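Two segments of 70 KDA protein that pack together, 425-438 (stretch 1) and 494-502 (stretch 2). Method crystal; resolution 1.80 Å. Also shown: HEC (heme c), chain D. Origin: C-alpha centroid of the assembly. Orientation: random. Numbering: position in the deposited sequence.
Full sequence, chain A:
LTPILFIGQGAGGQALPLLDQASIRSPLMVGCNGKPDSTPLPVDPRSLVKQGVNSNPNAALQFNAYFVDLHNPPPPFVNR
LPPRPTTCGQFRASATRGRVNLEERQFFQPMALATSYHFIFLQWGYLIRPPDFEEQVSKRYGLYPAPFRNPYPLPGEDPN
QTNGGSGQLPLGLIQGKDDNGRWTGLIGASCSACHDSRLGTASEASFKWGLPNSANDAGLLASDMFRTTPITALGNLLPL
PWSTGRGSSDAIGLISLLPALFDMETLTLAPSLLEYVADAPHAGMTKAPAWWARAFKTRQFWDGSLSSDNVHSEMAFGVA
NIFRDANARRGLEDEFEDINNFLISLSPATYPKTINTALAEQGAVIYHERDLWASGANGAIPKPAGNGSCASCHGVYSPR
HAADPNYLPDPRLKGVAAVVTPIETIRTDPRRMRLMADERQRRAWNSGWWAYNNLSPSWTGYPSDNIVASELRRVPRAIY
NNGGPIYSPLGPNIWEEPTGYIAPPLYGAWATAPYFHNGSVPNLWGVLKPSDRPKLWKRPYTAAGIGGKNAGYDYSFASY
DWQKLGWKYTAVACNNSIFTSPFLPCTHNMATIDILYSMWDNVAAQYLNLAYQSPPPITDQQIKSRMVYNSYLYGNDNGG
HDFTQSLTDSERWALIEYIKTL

Stretch 1 425-438: TIRTDPRRMRLMAD
Stretch 2 494-502: IWEEPTGYI

Stretch 1 enters as the end of a helix, Thr 425 and Ile 426, which Arg 427 leaves with positive phi (57/23). Thr 428 (-79/178) and Asp 429 (-49/124) are extended; residues 431-435 then return to helical phi/psi without the regular bonds. A type I turn spans Arg 434 to Ala 437, its Ala 437 N to Arg 434 O bond measuring 3.2 Å. Stretch 2 is extended from Trp 495 to Pro 498 (-77/105 to -70/144), breaks at Thr 499 (-131/-20), and becomes a strand from Gly 500 (177/-149) to Ile 502. Ala 437 CA and Pro 498 CA, 6.0 Å apart, mark the register.

Tyr 501 (chi1 -61°, chi2 -63°) points toward stretch 1 and loses 150 Å² to it, the largest share of any residue. Its hydroxyl works both ways: Tyr 501 OH donates to Asp 429 O at a very short 2.5 Å and accepts from Met 433 N at 3.1 Å (N-H...O angle 142°). Asp 429 OD1 (chi1 t) accepts from Arg 431 N at 2.9 Å. Thr 428 (chi1 p) brings OG1 to 3.2 Å from Tyr 501 CD2 while donating to heme c O1D at 2.8 Å, so the contact adjoins the heme.

Met 433 (chi p, t, m) lays CB 3.7 Å from Tyr 501 CE1 and carries CE to 3.5 Å from Thr 499 C and 4.0 Å from Pro 498 CB. Pro 498, C-gamma endo, sets CG 3.1 Å from Met 433 O.

Trp 495 (chi1 -168°, chi2 -69°) receives Met 436 (m, m, m): CB lies 3.8 Å from the five-membered ring centroid, 26° off the normal, a CH-pi contact over one face. One water donates to Ala 437 O (2.7 Å) and Glu 497 OE2 (2.8 Å), bridging the stretches.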

# COMPACT_ATOMS: atom_id res chain seq x y z
N THR A 425 -9.88 20.46 0.00
CA THR A 425 -8.86 20.90 0.95
C THR A 425 -7.49 20.32 0.78
O THR A 425 -6.53 21.07 0.69
CB THR A 425 -9.32 21.17 2.45
OG1 THR A 425 -8.38 20.66 3.42
CG2 THR A 425 -10.64 20.80 2.75
N ILE A 426 -7.38 18.98 0.60
CA ILE A 426 -6.04 18.41 0.44
C ILE A 426 -5.38 18.76 -0.89
O ILE A 426 -4.19 19.07 -0.88
CB ILE A 426 -6.00 16.88 0.71
CG1 ILE A 426 -4.55 16.31 0.55
CG2 ILE A 426 -7.14 16.16 -0.00
CD1 ILE A 426 -3.65 16.88 1.69
N ARG A 427 -6.14 18.71 -1.99
CA ARG A 427 -5.70 19.16 -3.33
C ARG A 427 -4.43 18.47 -3.83
O ARG A 427 -3.70 19.03 -4.68
CB ARG A 427 -5.55 20.66 -3.36
CG ARG A 427 -6.76 21.35 -2.78
CD ARG A 427 -7.06 22.69 -3.45
NE ARG A 427 -5.85 23.39 -3.89
CZ ARG A 427 -4.94 23.93 -3.06
NH1 ARG A 427 -5.10 23.82 -1.75
NH2 ARG A 427 -3.87 24.54 -3.55
N THR A 428 -4.13 17.29 -3.30
CA THR A 428 -3.00 16.53 -3.88
C THR A 428 -3.51 15.88 -5.14
O THR A 428 -4.72 15.97 -5.48
CB THR A 428 -2.55 15.44 -2.93
OG1 THR A 428 -3.72 14.86 -2.35
CG2 THR A 428 -1.66 16.03 -1.82
N ASP A 429 -2.63 15.19 -5.86
CA ASP A 429 -3.01 14.64 -7.16
C ASP A 429 -4.32 13.90 -7.06
O ASP A 429 -4.46 12.94 -6.26
CB ASP A 429 -1.93 13.73 -7.73
CG ASP A 429 -2.18 13.42 -9.17
OD1 ASP A 429 -3.16 12.72 -9.47
OD2 ASP A 429 -1.42 13.93 -10.01
N PRO A 430 -5.28 14.31 -7.88
CA PRO A 430 -6.62 13.71 -7.70
C PRO A 430 -6.88 12.44 -8.48
O PRO A 430 -7.99 11.95 -8.39
CB PRO A 430 -7.54 14.77 -8.28
CG PRO A 430 -6.71 15.38 -9.38
CD PRO A 430 -5.29 15.41 -8.88
N ARG A 431 -5.93 11.88 -9.24
CA ARG A 431 -6.32 10.77 -10.13
C ARG A 431 -6.75 9.58 -9.28
O ARG A 431 -7.70 8.86 -9.66
CB ARG A 431 -5.20 10.25 -11.03
CG ARG A 431 -4.60 11.26 -12.00
CD ARG A 431 -5.72 11.86 -12.88
NE ARG A 431 -5.14 12.70 -13.93
CZ ARG A 431 -5.81 13.21 -14.96
NH1 ARG A 431 -7.11 12.96 -15.11
NH2 ARG A 431 -5.15 13.97 -15.86
N ARG A 432 -6.05 9.35 -8.17
CA ARG A 432 -6.32 8.16 -7.39
C ARG A 432 -7.76 8.21 -6.80
O ARG A 432 -8.44 7.22 -6.72
CB ARG A 432 -5.31 8.07 -6.22
CG ARG A 432 -5.69 7.09 -5.08
CD ARG A 432 -5.85 5.65 -5.65
NE ARG A 432 -6.16 4.75 -4.55
CZ ARG A 432 -7.38 4.64 -4.01
NH1 ARG A 432 -8.43 5.26 -4.59
NH2 ARG A 432 -7.59 3.84 -2.96
N MET A 433 -8.21 9.37 -6.35
CA MET A 433 -9.52 9.42 -5.73
C MET A 433 -10.70 9.11 -6.69
O MET A 433 -11.84 8.88 -6.23
CB MET A 433 -9.73 10.72 -4.93
CG MET A 433 -10.10 11.90 -5.78
SD MET A 433 -10.80 12.86 -4.46
CE MET A 433 -12.47 12.25 -4.35
N ARG A 434 -10.44 9.01 -7.99
CA ARG A 434 -11.44 8.58 -8.96
C ARG A 434 -11.55 7.06 -9.18
O ARG A 434 -12.41 6.58 -9.93
CB ARG A 434 -11.15 9.24 -10.33
CG ARG A 434 -10.58 10.66 -10.22
CD ARG A 434 -11.66 11.69 -10.00
NE ARG A 434 -11.23 13.10 -9.86
CZ ARG A 434 -10.49 13.82 -10.72
NH1 ARG A 434 -9.94 13.28 -11.80
NH2 ARG A 434 -10.25 15.10 -10.44
N LEU A 435 -10.67 6.29 -8.57
CA LEU A 435 -10.72 4.86 -8.76
C LEU A 435 -12.15 4.28 -8.65
O LEU A 435 -12.60 3.55 -9.54
CB LEU A 435 -9.77 4.16 -7.79
CG LEU A 435 -9.88 2.63 -7.72
CD1 LEU A 435 -9.10 1.96 -8.83
CD2 LEU A 435 -9.43 2.18 -6.34
N MET A 436 -12.85 4.53 -7.55
CA MET A 436 -14.16 3.87 -7.55
C MET A 436 -15.26 4.95 -7.46
O MET A 436 -16.26 4.77 -6.78
CB MET A 436 -14.22 2.88 -6.39
CG MET A 436 -13.44 1.59 -6.68
SD MET A 436 -14.41 0.32 -7.44
CE MET A 436 -15.42 -0.32 -6.09
N ALA A 437 -15.01 6.08 -8.12
CA ALA A 437 -15.95 7.16 -8.13
C ALA A 437 -17.34 6.77 -8.72
O ALA A 437 -18.36 7.32 -8.27
CB ALA A 437 -15.36 8.38 -8.88
N ASP A 438 -17.37 5.85 -9.67
CA ASP A 438 -18.61 5.44 -10.37
C ASP A 438 -19.49 4.52 -9.50
O ASP A 438 -19.02 3.42 -9.08
CB ASP A 438 -18.22 4.71 -11.65
CG ASP A 438 -19.35 4.55 -12.63
OD1 ASP A 438 -20.46 4.05 -12.29
OD2 ASP A 438 -19.11 4.89 -13.81
N ILE A 494 -18.79 -1.97 2.69
CA ILE A 494 -19.14 -1.11 1.58
C ILE A 494 -17.90 -0.35 1.14
O ILE A 494 -17.20 0.23 2.00
CB ILE A 494 -20.12 -0.01 2.12
CG1 ILE A 494 -21.45 -0.64 2.47
CG2 ILE A 494 -20.34 1.06 1.06
CD1 ILE A 494 -21.97 -1.51 1.34
N TRP A 495 -17.66 -0.24 -0.17
CA TRP A 495 -16.63 0.68 -0.67
C TRP A 495 -17.21 2.10 -0.62
O TRP A 495 -18.06 2.41 -1.44
CB TRP A 495 -16.31 0.35 -2.11
CG TRP A 495 -15.04 1.08 -2.54
CD1 TRP A 495 -14.85 2.47 -2.74
CD2 TRP A 495 -13.71 0.49 -2.71
NE1 TRP A 495 -13.53 2.74 -3.03
CE2 TRP A 495 -12.79 1.60 -3.01
CE3 TRP A 495 -13.19 -0.82 -2.63
CZ2 TRP A 495 -11.45 1.39 -3.25
CZ3 TRP A 495 -11.81 -1.01 -2.84
CH2 TRP A 495 -10.97 0.06 -3.18
N GLU A 496 -16.80 2.94 0.33
CA GLU A 496 -17.38 4.30 0.44
C GLU A 496 -17.18 5.15 -0.80
O GLU A 496 -16.17 5.05 -1.49
CB GLU A 496 -16.79 5.08 1.62
CG GLU A 496 -17.28 4.52 2.94
CD GLU A 496 -18.80 4.69 3.18
OE1 GLU A 496 -19.37 5.75 2.85
OE2 GLU A 496 -19.42 3.78 3.79
N GLU A 497 -18.15 5.99 -1.10
CA GLU A 497 -17.96 6.89 -2.20
C GLU A 497 -16.71 7.78 -1.90
O GLU A 497 -16.62 8.32 -0.82
CB GLU A 497 -19.22 7.74 -2.36
CG GLU A 497 -19.04 8.70 -3.49
CD GLU A 497 -20.32 9.35 -3.89
OE1 GLU A 497 -21.31 9.16 -3.17
OE2 GLU A 497 -20.30 9.98 -4.97
N PRO A 498 -15.77 7.92 -2.86
CA PRO A 498 -14.62 8.74 -2.48
C PRO A 498 -14.89 10.22 -2.31
O PRO A 498 -15.62 10.77 -3.10
CB PRO A 498 -13.62 8.54 -3.59
CG PRO A 498 -14.32 7.88 -4.72
CD PRO A 498 -15.63 7.33 -4.20
N THR A 499 -14.22 10.82 -1.34
CA THR A 499 -14.33 12.26 -1.10
C THR A 499 -12.95 12.93 -0.97
O THR A 499 -12.82 14.16 -1.11
CB THR A 499 -15.09 12.53 0.21
OG1 THR A 499 -14.41 11.86 1.26
CG2 THR A 499 -16.49 11.95 0.14
N GLY A 500 -11.92 12.15 -0.67
CA GLY A 500 -10.58 12.69 -0.52
C GLY A 500 -9.58 11.62 -0.12
O GLY A 500 -9.70 10.43 -0.50
N TYR A 501 -8.57 12.04 0.63
CA TYR A 501 -7.51 11.12 1.02
C TYR A 501 -7.38 11.09 2.55
O TYR A 501 -7.61 12.13 3.25
CB TYR A 501 -6.17 11.54 0.35
CG TYR A 501 -6.21 11.50 -1.14
CD1 TYR A 501 -6.42 10.31 -1.83
CD2 TYR A 501 -5.95 12.68 -1.88
CE1 TYR A 501 -6.46 10.30 -3.23
CE2 TYR A 501 -5.96 12.69 -3.25
CZ TYR A 501 -6.21 11.48 -3.93
OH TYR A 501 -6.23 11.50 -5.30
N ILE A 502 -7.02 9.92 3.09
CA ILE A 502 -6.75 9.78 4.52
C ILE A 502 -5.50 10.65 4.88
O ILE A 502 -4.54 10.73 4.08
CB ILE A 502 -6.51 8.28 4.83
CG1 ILE A 502 -6.38 8.03 6.32
CG2 ILE A 502 -5.23 7.80 4.16
CD1 ILE A 502 -7.68 8.32 7.05
FE HEC D . -0.71 16.46 6.38
CHA HEC D . 0.01 14.00 4.06
CHB HEC D . 2.53 16.13 7.85
CHC HEC D . -1.19 19.22 8.33
CHD HEC D . -4.05 16.08 5.78
NA HEC D . 0.87 15.23 6.09
C1A HEC D . 1.06 14.37 4.98
C2A HEC D . 2.40 13.79 4.97
C3A HEC D . 3.13 14.41 6.09
C4A HEC D . 2.19 15.33 6.70
CMA HEC D . 4.56 14.10 6.49
CAA HEC D . 2.93 12.67 4.07
CBA HEC D . 2.40 11.40 4.82
CGA HEC D . 2.61 10.14 3.96
O1A HEC D . 3.02 10.32 2.78
O2A HEC D . 2.44 8.94 4.38
NB HEC D . 0.51 17.49 7.83
C1B HEC D . 1.73 17.26 8.32
C2B HEC D . 2.22 18.20 9.33
C3B HEC D . 1.09 19.14 9.45
C4B HEC D . 0.12 18.61 8.51
CMB HEC D . 3.55 18.16 10.05
CAB HEC D . 0.98 20.38 10.31
CBB HEC D . 1.85 21.41 9.93
NC HEC D . -2.29 17.36 7.06
C1C HEC D . -2.35 18.61 7.74
C2C HEC D . -3.68 19.20 7.83
C3C HEC D . -4.51 18.28 7.09
C4C HEC D . -3.61 17.22 6.55
CMC HEC D . -4.10 20.48 8.53
CAC HEC D . -5.98 18.45 6.88
CBC HEC D . -6.57 19.56 6.39
ND HEC D . -1.79 15.24 5.25
C1D HEC D . -3.10 15.24 5.03
C2D HEC D . -3.63 14.30 4.06
C3D HEC D . -2.44 13.68 3.53
C4D HEC D . -1.38 14.34 4.29
CMD HEC D . -5.07 14.05 3.67
CAD HEC D . -2.36 12.61 2.46
CBD HEC D . -2.07 13.38 1.16
CGD HEC D . -1.91 12.46 -0.03
O1D HEC D . -2.58 12.60 -1.06
O2D HEC D . -1.12 11.56 0.13
O HOH W 1 -18.28 9.56 -6.85